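PDB 5A99: polyhedrin from Operophtera brumata cypovirus 19, which assembles into the crystalline lattice of polyhedra, the micrometre-sized occlusion bodies of this insect cypovirus. Local coordinates for residues I48-N53 and F236-R241. Numbering follows the deposited sequence.
Sequences IIRAQN and FQYLYR
The Tyr238 hydroxyl lies over one face of the Arg50 guanidinium, with Tyr238 OH 3.0 Å from CZ of Arg50. The guanidinium and Tyr238 ring planes are 34° apart, and Arg50 NH1 meets the phenol ring obliquely, 3.2 Å from Tyr238 CE2. Over the centre of one face of that ring sits the carbonyl oxygen of Phe236, 4.2 Å above the plane. Although Tyr238 OH is 2.9 Å from Arg50 NE, the N-H points poorly at it, so this is packing against a flat cation and not a hydrogen bond.

The N-H of Arg50 NE is used within the strand instead: it binds Gln52 OE1 at 2.7 Å, the donor tilted 28° from the carbonyl plane, and Arg50 NH2 adds a weak bond to the same oxygen. Arg50 runs straight out from the strand through its first two torsions, then bends at chi3 (81°), which brings one face of the guanidinium against the hydroxyl. Arg50 NH1 binds Tyr232 OH, while Arg50 NH2 and Gln52 NE2 bind the backbone oxygens of Asn132 and Asn133 of the second subunit, respectively.

Tyr238 follows helix 225-236, whose C-terminus closes in a Schellman motif at Gln237. The contact thus joins strand 46-53 of the six-stranded antiparallel sheet to the loop leaving that helix, buried within the chain beside the interface with the second subunit of the three-chain assembly.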
# COMPACT_ATOMS: atom_id res chain seq x y z
N ILE A 48 7.10 -17.02 3.41
CA ILE A 48 7.28 -16.11 4.53
C ILE A 48 7.00 -14.69 4.09
O ILE A 48 7.51 -14.21 3.08
CB ILE A 48 8.73 -16.20 5.10
CG1 ILE A 48 9.04 -17.64 5.50
CG2 ILE A 48 8.91 -15.27 6.30
CD1 ILE A 48 10.40 -17.84 6.15
N ILE A 49 6.14 -14.02 4.85
CA ILE A 49 5.86 -12.61 4.64
C ILE A 49 6.28 -11.90 5.92
O ILE A 49 5.77 -12.22 6.99
CB ILE A 49 4.37 -12.36 4.35
CG1 ILE A 49 3.95 -13.07 3.06
CG2 ILE A 49 4.07 -10.88 4.21
CD1 ILE A 49 2.49 -13.00 2.79
N ARG A 50 7.25 -11.00 5.82
CA ARG A 50 7.65 -10.19 6.96
C ARG A 50 7.28 -8.74 6.78
O ARG A 50 7.65 -8.09 5.79
CB ARG A 50 9.15 -10.27 7.22
CG ARG A 50 9.55 -9.48 8.47
CD ARG A 50 11.04 -9.53 8.74
NE ARG A 50 11.82 -8.59 7.93
CZ ARG A 50 12.87 -8.93 7.19
NH1 ARG A 50 13.25 -10.20 7.10
NH2 ARG A 50 13.55 -7.98 6.52
N ALA A 51 6.56 -8.24 7.77
CA ALA A 51 6.30 -6.81 7.89
C ALA A 51 7.16 -6.28 9.03
O ALA A 51 7.41 -6.99 10.01
CB ALA A 51 4.86 -6.57 8.18
N GLN A 52 7.60 -5.04 8.90
CA GLN A 52 8.41 -4.43 9.94
C GLN A 52 8.28 -2.92 9.92
O GLN A 52 8.04 -2.30 8.87
CB GLN A 52 9.88 -4.83 9.77
CG GLN A 52 10.56 -4.19 8.58
CD GLN A 52 11.95 -4.76 8.31
OE1 GLN A 52 12.20 -5.95 8.53
NE2 GLN A 52 12.86 -3.92 7.82
N ASN A 53 8.48 -2.32 11.08
CA ASN A 53 8.36 -0.89 11.24
C ASN A 53 8.96 -0.47 12.58
O ASN A 53 8.93 -1.23 13.56
CB ASN A 53 6.88 -0.50 11.17
CG ASN A 53 6.68 1.00 11.00
OD1 ASN A 53 6.56 1.74 11.99
ND2 ASN A 53 6.65 1.45 9.76
N PHE A 236 19.03 -14.41 10.70
CA PHE A 236 18.59 -13.01 10.83
C PHE A 236 18.16 -12.66 12.25
O PHE A 236 17.75 -11.53 12.52
CB PHE A 236 17.44 -12.73 9.85
CG PHE A 236 17.83 -12.87 8.39
CD1 PHE A 236 18.96 -12.24 7.90
CD2 PHE A 236 17.08 -13.64 7.53
CE1 PHE A 236 19.32 -12.38 6.57
CE2 PHE A 236 17.44 -13.79 6.21
CZ PHE A 236 18.56 -13.16 5.73
N GLN A 237 18.24 -13.62 13.17
CA GLN A 237 17.86 -13.37 14.57
C GLN A 237 16.35 -13.14 14.71
O GLN A 237 15.89 -12.31 15.52
CB GLN A 237 18.64 -12.19 15.13
CG GLN A 237 18.74 -12.21 16.63
CD GLN A 237 19.50 -11.06 17.20
OE1 GLN A 237 19.51 -9.95 16.64
NE2 GLN A 237 20.15 -11.29 18.33
N TYR A 238 15.58 -13.87 13.90
CA TYR A 238 14.13 -13.90 14.04
C TYR A 238 13.74 -15.16 14.80
O TYR A 238 13.96 -16.28 14.33
CB TYR A 238 13.47 -13.90 12.66
CG TYR A 238 13.57 -12.58 11.95
CD1 TYR A 238 13.23 -11.41 12.61
CD2 TYR A 238 14.02 -12.50 10.64
CE1 TYR A 238 13.31 -10.20 11.98
CE2 TYR A 238 14.11 -11.29 9.99
CZ TYR A 238 13.75 -10.14 10.67
OH TYR A 238 13.83 -8.93 10.04
N LEU A 239 13.19 -14.97 15.99
CA LEU A 239 12.78 -16.09 16.84
C LEU A 239 11.67 -16.87 16.14
O LEU A 239 10.82 -16.29 15.47
CB LEU A 239 12.35 -15.58 18.22
CG LEU A 239 13.44 -14.84 18.99
CD1 LEU A 239 12.96 -14.38 20.36
CD2 LEU A 239 14.68 -15.72 19.13
N TYR A 240 11.70 -18.19 16.27
CA TYR A 240 10.83 -19.05 15.48
C TYR A 240 10.61 -20.40 16.16
O TYR A 240 11.49 -20.93 16.85
CB TYR A 240 11.44 -19.27 14.08
CG TYR A 240 10.61 -20.15 13.17
CD1 TYR A 240 9.48 -19.66 12.55
CD2 TYR A 240 10.97 -21.47 12.94
CE1 TYR A 240 8.71 -20.46 11.73
CE2 TYR A 240 10.21 -22.28 12.11
CZ TYR A 240 9.08 -21.77 11.51
OH TYR A 240 8.32 -22.55 10.69
N ARG A 241 9.42 -20.94 15.94
CA ARG A 241 9.01 -22.21 16.53
C ARG A 241 8.74 -23.22 15.40
O ARG A 241 7.91 -22.97 14.54
CB ARG A 241 7.74 -21.98 17.35
CG ARG A 241 7.57 -22.88 18.54
CD ARG A 241 6.36 -22.42 19.37
NE ARG A 241 6.76 -21.57 20.49
CZ ARG A 241 7.55 -22.00 21.46
NH1 ARG A 241 7.99 -23.25 21.42
NH2 ARG A 241 7.89 -21.21 22.46